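Local structure of N-acetyltransferase domain-containing protein (2OZH) at residues I16-H20 / I33-Q39; V5-N11 / L46-V52. The protein is a putative member of the GNAT family of acetyltransferases and probably transfers an acyl group. One frame throughout, in Å; residues are numbered along the deposited sequence.

From the N terminus the chain first forms strand 6-8, then turns into helix 16-26, runs through a connection to helix 35-43 and returns as strand 46-52. Contact 2 closes this loop by pairing V5-N11 with L46-V52, 35 residues apart at their nearest ends, at one margin of the mixed sheet. Contact 1 closes a smaller loop nested inside it, where the start of helix 16-26 meets the start of helix 35-43. The two do not touch: their nearest atoms are about 5 Å apart and their centres 16 Å. Together they tie a helical pair and an edge strand into the N-terminal half of the GNAT fold.

Contact 1 of 2, residues I16-H20 / I33-Q39; sequences IGLIH and IPLALVQ
The imidazole of H20 lies against the first turn of the helix that begins at L35, and this is the close part of the contact. CB of L35 sits over one face, 3.8 Å from the centroid of the H20 ring, a CH-pi contact; the backbone N of L35 lies over the same face, close to NE2 but not hydrogen-bonded to it. At the ring edge, near its plane, NE2 of H20 reaches the carbonyl O of I33 at 3.2 Å, a weak hydrogen bond bent to 123° at the hydrogen. CG of H20 stands anti to the backbone N (chi1 174°), which carries the ring across to the other helix.

Behind the ring, branched aliphatic side chains fill the angle between axes that run 115° apart. CG1 of V38 meets CG2 of I19 at 4.1 Å, both residues being buried, and CG2 of I16 approaches CD1 of L35 at 3.9 Å. I42, further along the second helix, adds to this apolar layer against I16 and I19.

The looser side is that of I16 and Q39, both partly exposed. A long, polar-ended side chain suits this place: OE1 of Q39 lies 3.7 Å from CG2 of I16, while NE2 is hydrogen-bonded to D43. The packing of L35 onto H20 is at the exposed margin.

The weak bond ties H20 to the segment leading into the second helix; the helices themselves meet through apolar side chains and the H20 ring, which offers a face to carbon and an edge to oxygen at once.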
ATOM      1  N   ILE A  16      14.765   3.094  16.143  1.00 10.51           N
ATOM      2  CA  ILE A  16      14.861   3.527  14.762  1.00 10.45           C
ATOM      3  C   ILE A  16      16.258   3.281  14.229  1.00 10.75           C
ATOM      4  O   ILE A  16      16.408   2.877  13.074  1.00 11.29           O
ATOM      5  CB  ILE A  16      14.447   5.025  14.610  1.00 12.14           C
ATOM      6  CG1 ILE A  16      13.042   5.284  15.179  1.00 14.07           C
ATOM      7  CG2 ILE A  16      14.558   5.456  13.168  1.00 14.71           C
ATOM      8  CD1 ILE A  16      11.917   4.582  14.477  1.00 14.88           C
ATOM      9  N   GLY A  17      17.285   3.519  15.037  1.00 11.03           N
ATOM     10  CA  GLY A  17      18.648   3.297  14.563  1.00 10.30           C
ATOM     11  C   GLY A  17      18.892   1.852  14.236  1.00 11.44           C
ATOM     12  O   GLY A  17      19.550   1.529  13.238  1.00 11.58           O
ATOM     13  N   LEU A  18      18.422   0.946  15.090  1.00 10.42           N
ATOM     14  CA  LEU A  18      18.548  -0.480  14.783  1.00  9.70           C
ATOM     15  C   LEU A  18      17.845  -0.836  13.479  1.00  9.61           C
ATOM     16  O   LEU A  18      18.368  -1.622  12.669  1.00 10.63           O
ATOM     17  CB  LEU A  18      17.952  -1.319  15.927  1.00 10.43           C
ATOM     18  CG  LEU A  18      17.861  -2.823  15.671  1.00 13.19           C
ATOM     19  CD1 LEU A  18      19.182  -3.501  15.721  1.00 14.74           C
ATOM     20  CD2 LEU A  18      16.859  -3.474  16.613  1.00 17.47           C
ATOM     21  N   ILE A  19      16.632  -0.329  13.285  1.00 10.08           N
ATOM     22  CA  ILE A  19      15.884  -0.641  12.102  1.00 10.31           C
ATOM     23  C   ILE A  19      16.617  -0.094  10.886  1.00 10.13           C
ATOM     24  O   ILE A  19      16.714  -0.751   9.860  1.00 10.91           O
ATOM     25  CB  ILE A  19      14.446  -0.072  12.205  1.00 10.71           C
ATOM     26  CG1 ILE A  19      13.664  -0.758  13.311  1.00 10.46           C
ATOM     27  CG2 ILE A  19      13.723  -0.182  10.867  1.00 10.96           C
ATOM     28  CD1 ILE A  19      12.448   0.051  13.723  1.00 12.07           C
ATOM     29  N   HIS A  20      17.059   1.149  10.953  1.00 10.22           N
ATOM     30  CA  HIS A  20      17.809   1.753   9.873  1.00  9.63           C
ATOM     31  C   HIS A  20      19.052   0.952   9.519  1.00 10.35           C
ATOM     32  O   HIS A  20      19.296   0.646   8.345  1.00 11.07           O
ATOM     33  CB  HIS A  20      18.189   3.184  10.255  1.00 10.06           C
ATOM     34  CG  HIS A  20      19.087   3.884   9.284  1.00 10.04           C
ATOM     35  ND1 HIS A  20      20.068   4.749   9.720  1.00 11.32           N
ATOM     36  CD2 HIS A  20      19.159   3.855   7.935  1.00 12.13           C
ATOM     37  CE1 HIS A  20      20.723   5.207   8.655  1.00 12.28           C
ATOM     38  NE2 HIS A  20      20.169   4.708   7.560  1.00 11.75           N
ATOM     39  N   ILE A  33      19.191   2.503   2.372  1.00 12.82           N
ATOM     40  CA  ILE A  33      18.057   3.411   2.606  1.00 12.07           C
ATOM     41  C   ILE A  33      18.475   4.526   3.587  1.00 12.76           C
ATOM     42  O   ILE A  33      19.108   4.246   4.627  1.00 13.13           O
ATOM     43  CB  ILE A  33      16.812   2.658   3.129  1.00 12.51           C
ATOM     44  CG1 ILE A  33      15.594   3.601   3.156  1.00 13.21           C
ATOM     45  CG2 ILE A  33      17.049   1.993   4.490  1.00 13.70           C
ATOM     46  CD1 ILE A  33      14.288   2.918   3.397  1.00 13.80           C
ATOM     47  N   PRO A  34      18.163   5.797   3.262  1.00 11.92           N
ATOM     48  CA  PRO A  34      18.481   6.856   4.234  1.00 11.58           C
ATOM     49  C   PRO A  34      17.645   6.838   5.487  1.00 12.55           C
ATOM     50  O   PRO A  34      16.492   6.432   5.473  1.00 12.13           O
ATOM     51  CB  PRO A  34      18.225   8.162   3.462  1.00 13.53           C
ATOM     52  CG  PRO A  34      18.207   7.746   2.008  1.00 15.66           C
ATOM     53  CD  PRO A  34      17.674   6.350   1.975  1.00 12.72           C
ATOM     54  N   LEU A  35      18.247   7.275   6.590  1.00 11.34           N
ATOM     55  CA  LEU A  35      17.565   7.394   7.871  1.00 11.11           C
ATOM     56  C   LEU A  35      16.273   8.186   7.766  1.00 11.78           C
ATOM     57  O   LEU A  35      15.274   7.813   8.324  1.00 12.16           O
ATOM     58  CB  LEU A  35      18.491   8.029   8.900  1.00 12.23           C
ATOM     59  CG  LEU A  35      17.885   8.298  10.274  1.00 11.52           C
ATOM     60  CD1 LEU A  35      17.349   7.024  10.926  1.00 13.55           C
ATOM     61  CD2 LEU A  35      18.898   8.936  11.188  1.00 13.62           C
ATOM     62  N   ALA A  36      16.305   9.292   7.037  1.00 11.89           N
ATOM     63  CA  ALA A  36      15.128  10.150   6.969  1.00 13.54           C
ATOM     64  C   ALA A  36      13.987   9.426   6.317  1.00 12.90           C
ATOM     65  O   ALA A  36      12.813   9.654   6.677  1.00 13.34           O
ATOM     66  CB  ALA A  36      15.450  11.438   6.207  1.00 14.48           C
ATOM     67  N   LEU A  37      14.263   8.531   5.369  1.00 12.65           N
ATOM     68  CA  LEU A  37      13.211   7.764   4.725  1.00 12.89           C
ATOM     69  C   LEU A  37      12.692   6.690   5.648  1.00 12.32           C
ATOM     70  O   LEU A  37      11.507   6.367   5.648  1.00 13.22           O
ATOM     71  CB  LEU A  37      13.638   7.131   3.394  1.00 15.72           C
ATOM     72  CG  LEU A  37      13.779   8.043   2.216  1.00 18.88           C
ATOM     73  CD1 LEU A  37      13.916   7.189   0.954  1.00 16.59           C
ATOM     74  CD2 LEU A  37      12.559   9.003   2.108  1.00 18.55           C
ATOM     75  N   VAL A  38      13.583   6.056   6.412  1.00 11.78           N
ATOM     76  CA  VAL A  38      13.138   5.076   7.417  1.00 11.00           C
ATOM     77  C   VAL A  38      12.180   5.748   8.381  1.00 11.31           C
ATOM     78  O   VAL A  38      11.118   5.206   8.672  1.00 11.75           O
ATOM     79  CB  VAL A  38      14.359   4.462   8.158  1.00 11.10           C
ATOM     80  CG1 VAL A  38      13.898   3.584   9.314  1.00 12.67           C
ATOM     81  CG2 VAL A  38      15.198   3.644   7.190  1.00 12.95           C
ATOM     82  N   GLN A  39      12.550   6.908   8.898  1.00 11.08           N
ATOM     83  CA  GLN A  39      11.713   7.592   9.854  1.00 11.03           C
ATOM     84  C   GLN A  39      10.378   7.979   9.249  1.00 10.73           C
ATOM     85  O   GLN A  39       9.327   7.741   9.869  1.00 11.98           O
ATOM     86  CB  GLN A  39      12.391   8.832  10.413  1.00 12.91           C
ATOM     87  CG  GLN A  39      11.572   9.479  11.543  1.00 15.38           C
ATOM     88  CD  GLN A  39      11.571   8.696  12.830  1.00 17.95           C
ATOM     89  OE1 GLN A  39      12.626   8.542  13.458  1.00 18.37           O
ATOM     90  NE2 GLN A  39      10.415   8.225  13.253  1.00 16.34           N
TER

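Contact 2 of 2, residues V5-N11 / L46-V52; sequences VHVSTDN and LCFGGFV
An antiparallel beta pairing at the margin of the GNAT sheet joins V5-N11 to L46-V52, strand 6-8 being outermost within the chain. H6 with F51 and S8 with G49 are hydrogen-bonded pairs: N of H6 donates to O of F51 at 2.9 Å and 176°, and N of F51 returns to O of H6 at 2.8 Å; likewise N of S8 donates to O of G49 and N of G49 to O of S8. V7 and G50 between them form a non-hydrogen-bonded pair. Glycine suits position 49, since a side chain there would run into the ring of F51, whose CE1 lies 4.2 Å from CB of S8.

T9 lays CG2, anti to its carbonyl carbon, over a face of the F48 ring, 3.8 Å from the centroid, a CH-pi contact displaced toward the rim. CG1 of V7 comes to the edge of the same ring.

The pairing then gives way to water. S8 closes an ST turn, its OG accepting from N of D10 at 2.9 Å, and the chain swings off, bringing OD1 of N11 near two waters. One is also within hydrogen-bonding distance of O of T9 and accepts from N of C47; the second lies between OD1 and O of C47, 2.8 Å from the latter. Asparagine suits this place because its amide offers the waters an acceptor while ND2 makes a weak bond to O of I42.

Strand 55-64 bonds the other side of strand 46-52, and helix 86-96 packs on V5, V7, F48 and V52 through Y86, L90 and V94.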
ATOM      1  N   VAL A   5       8.166 -12.738  24.181  1.00 18.87           N
ATOM      2  CA  VAL A   5       8.428 -11.533  23.362  1.00 17.70           C
ATOM      3  C   VAL A   5       7.286 -10.568  23.475  1.00 17.12           C
ATOM      4  O   VAL A   5       6.119 -10.944  23.422  1.00 20.79           O
ATOM      5  CB  VAL A   5       8.708 -11.891  21.867  1.00 15.43           C
ATOM      6  CG1 VAL A   5       7.485 -12.580  21.231  1.00 17.85           C
ATOM      7  CG2 VAL A   5       9.142 -10.717  21.041  1.00 17.00           C
ATOM      8  N   HIS A   6       7.608  -9.281  23.559  1.00 13.67           N
ATOM      9  CA  HIS A   6       6.577  -8.280  23.597  1.00 12.44           C
ATOM     10  C   HIS A   6       6.354  -7.752  22.192  1.00 12.78           C
ATOM     11  O   HIS A   6       7.319  -7.378  21.511  1.00 13.88           O
ATOM     12  CB  HIS A   6       7.044  -7.090  24.438  1.00 13.14           C
ATOM     13  CG  HIS A   6       7.356  -7.423  25.847  1.00 14.52           C
ATOM     14  ND1 HIS A   6       6.378  -7.713  26.773  1.00 15.16           N
ATOM     15  CD2 HIS A   6       8.534  -7.495  26.503  1.00 15.66           C
ATOM     16  CE1 HIS A   6       6.954  -7.952  27.938  1.00 14.60           C
ATOM     17  NE2 HIS A   6       8.262  -7.838  27.799  1.00 15.13           N
ATOM     18  N   VAL A   7       5.093  -7.661  21.740  1.00 11.93           N
ATOM     19  CA  VAL A   7       4.764  -7.137  20.431  1.00 12.91           C
ATOM     20  C   VAL A   7       4.006  -5.847  20.642  1.00 14.52           C
ATOM     21  O   VAL A   7       3.028  -5.804  21.412  1.00 15.12           O
ATOM     22  CB  VAL A   7       3.913  -8.125  19.582  1.00 14.90           C
ATOM     23  CG1 VAL A   7       3.601  -7.499  18.245  1.00 15.99           C
ATOM     24  CG2 VAL A   7       4.718  -9.434  19.378  1.00 18.92           C
ATOM     25  N   SER A   8       4.473  -4.773  20.018  1.00 12.39           N
ATOM     26  CA  SER A   8       3.832  -3.481  20.124  1.00 11.56           C
ATOM     27  C   SER A   8       3.633  -2.835  18.779  1.00 11.80           C
ATOM     28  O   SER A   8       4.417  -3.063  17.843  1.00 13.26           O
ATOM     29  CB  SER A   8       4.695  -2.555  20.960  1.00 12.82           C
ATOM     30  OG  SER A   8       4.090  -1.257  21.127  1.00 15.24           O
ATOM     31  N   THR A   9       2.576  -2.022  18.683  1.00 11.55           N
ATOM     32  CA  THR A   9       2.383  -1.152  17.546  1.00 11.32           C
ATOM     33  C   THR A   9       2.587   0.328  17.884  1.00 12.37           C
ATOM     34  O   THR A   9       2.268   1.201  17.087  1.00 12.69           O
ATOM     35  CB  THR A   9       0.998  -1.322  16.901  1.00 12.82           C
ATOM     36  OG1 THR A   9      -0.001  -1.152  17.916  1.00 17.61           O
ATOM     37  CG2 THR A   9       0.883  -2.687  16.270  1.00 14.54           C
ATOM     38  N   ASP A  10       3.165   0.613  19.053  1.00 11.23           N
ATOM     39  CA  ASP A  10       3.493   1.969  19.465  1.00 10.40           C
ATOM     40  C   ASP A  10       4.858   2.368  18.911  1.00 10.69           C
ATOM     41  O   ASP A  10       5.889   1.870  19.393  1.00 10.75           O
ATOM     42  CB  ASP A  10       3.468   2.025  20.993  1.00 11.12           C
ATOM     43  CG  ASP A  10       3.724   3.413  21.535  1.00 16.47           C
ATOM     44  OD1 ASP A  10       4.226   4.310  20.841  1.00 14.12           O
ATOM     45  OD2 ASP A  10       3.429   3.583  22.744  1.00 21.81           O
ATOM     46  N   ASN A  11       4.873   3.262  17.917  1.00 11.15           N
ATOM     47  CA  ASN A  11       6.113   3.616  17.277  1.00 10.52           C
ATOM     48  C   ASN A  11       7.129   4.219  18.216  1.00 11.07           C
ATOM     49  O   ASN A  11       8.340   4.166  17.917  1.00 10.51           O
ATOM     50  CB  ASN A  11       5.884   4.587  16.133  1.00 11.46           C
ATOM     51  CG  ASN A  11       5.247   3.949  14.897  1.00 12.10           C
ATOM     52  OD1 ASN A  11       5.008   2.752  14.836  1.00 11.99           O
ATOM     53  ND2 ASN A  11       5.028   4.778  13.891  1.00 13.71           N
ATOM     54  N   LEU A  46       1.746   1.310   9.914  1.00 10.96           N
ATOM     55  CA  LEU A  46       1.419   0.550  11.103  1.00 11.18           C
ATOM     56  C   LEU A  46       2.541  -0.443  11.318  1.00 10.33           C
ATOM     57  O   LEU A  46       2.762  -1.362  10.539  1.00 11.14           O
ATOM     58  CB  LEU A  46       0.083  -0.176  10.955  1.00 10.89           C
ATOM     59  CG  LEU A  46      -0.363  -1.027  12.143  1.00 11.81           C
ATOM     60  CD1 LEU A  46      -0.527  -0.216  13.388  1.00 13.34           C
ATOM     61  CD2 LEU A  46      -1.693  -1.704  11.807  1.00 13.34           C
ATOM     62  N   CYS A  47       3.341  -0.179  12.345  1.00 10.93           N
ATOM     63  CA  CYS A  47       4.571  -0.910  12.580  1.00 10.94           C
ATOM     64  C   CYS A  47       4.417  -1.829  13.772  1.00 11.10           C
ATOM     65  O   CYS A  47       3.766  -1.479  14.765  1.00 11.90           O
ATOM     66  CB  CYS A  47       5.741   0.027  12.839  1.00 11.23           C
ATOM     67  SG  CYS A  47       6.095   1.164  11.483  1.00 12.61           S
ATOM     68  N   PHE A  48       5.024  -3.007  13.658  1.00 11.39           N
ATOM     69  CA  PHE A  48       4.998  -4.052  14.701  1.00 11.69           C
ATOM     70  C   PHE A  48       6.438  -4.263  15.149  1.00 10.72           C
ATOM     71  O   PHE A  48       7.282  -4.720  14.378  1.00 11.61           O
ATOM     72  CB  PHE A  48       4.412  -5.358  14.137  1.00 11.41           C
ATOM     73  CG  PHE A  48       2.971  -5.215  13.730  1.00 11.43           C
ATOM     74  CD1 PHE A  48       2.632  -4.589  12.556  1.00 11.68           C
ATOM     75  CD2 PHE A  48       1.936  -5.692  14.536  1.00 11.86           C
ATOM     76  CE1 PHE A  48       1.302  -4.429  12.197  1.00 11.54           C
ATOM     77  CE2 PHE A  48       0.618  -5.524  14.191  1.00 12.04           C
ATOM     78  CZ  PHE A  48       0.300  -4.897  13.021  1.00 10.38           C
ATOM     79  N   GLY A  49       6.707  -3.940  16.398  1.00 11.44           N
ATOM     80  CA  GLY A  49       8.018  -4.205  16.963  1.00 11.22           C
ATOM     81  C   GLY A  49       7.949  -5.359  17.919  1.00 11.61           C
ATOM     82  O   GLY A  49       6.987  -5.498  18.664  1.00 12.19           O
ATOM     83  N   GLY A  50       8.978  -6.191  17.927  1.00 11.20           N
ATOM     84  CA  GLY A  50       9.124  -7.233  18.912  1.00 10.81           C
ATOM     85  C   GLY A  50      10.328  -6.943  19.800  1.00 10.13           C
ATOM     86  O   GLY A  50      11.370  -6.530  19.299  1.00 11.10           O
ATOM     87  N   PHE A  51      10.112  -7.107  21.093  1.00 11.13           N
ATOM     88  CA  PHE A  51      11.090  -6.693  22.098  1.00 11.01           C
ATOM     89  C   PHE A  51      11.308  -7.782  23.129  1.00 10.14           C
ATOM     90  O   PHE A  51      10.340  -8.430  23.557  1.00 11.87           O
ATOM     91  CB  PHE A  51      10.607  -5.434  22.828  1.00 11.39           C
ATOM     92  CG  PHE A  51      10.304  -4.277  21.904  1.00 10.86           C
ATOM     93  CD1 PHE A  51       9.076  -4.181  21.290  1.00 10.61           C
ATOM     94  CD2 PHE A  51      11.253  -3.301  21.633  1.00 12.64           C
ATOM     95  CE1 PHE A  51       8.785  -3.157  20.448  1.00 11.99           C
ATOM     96  CE2 PHE A  51      10.983  -2.275  20.779  1.00 13.27           C
ATOM     97  CZ  PHE A  51       9.770  -2.178  20.198  1.00 11.95           C
ATOM     98  N   VAL A  52      12.555  -7.933  23.544  1.00 10.69           N
ATOM     99  CA  VAL A  52      12.911  -8.840  24.631  1.00 11.09           C
ATOM    100  C   VAL A  52      13.901  -8.118  25.539  1.00 11.23           C
ATOM    101  O   VAL A  52      14.918  -7.643  25.085  1.00 11.61           O
ATOM    102  CB  VAL A  52      13.543 -10.144  24.089  1.00 13.98           C
ATOM    103  CG1 VAL A  52      13.974 -11.061  25.253  1.00 14.47           C
ATOM    104  CG2 VAL A  52      12.582 -10.854  23.154  1.00 14.71           C
TER
HETATM  105  O   HOH W   1       2.524   1.739  14.410  1.00 10.54           O
HETATM  106  O   HOH W   2       5.421   0.196  16.333  1.00 12.57           O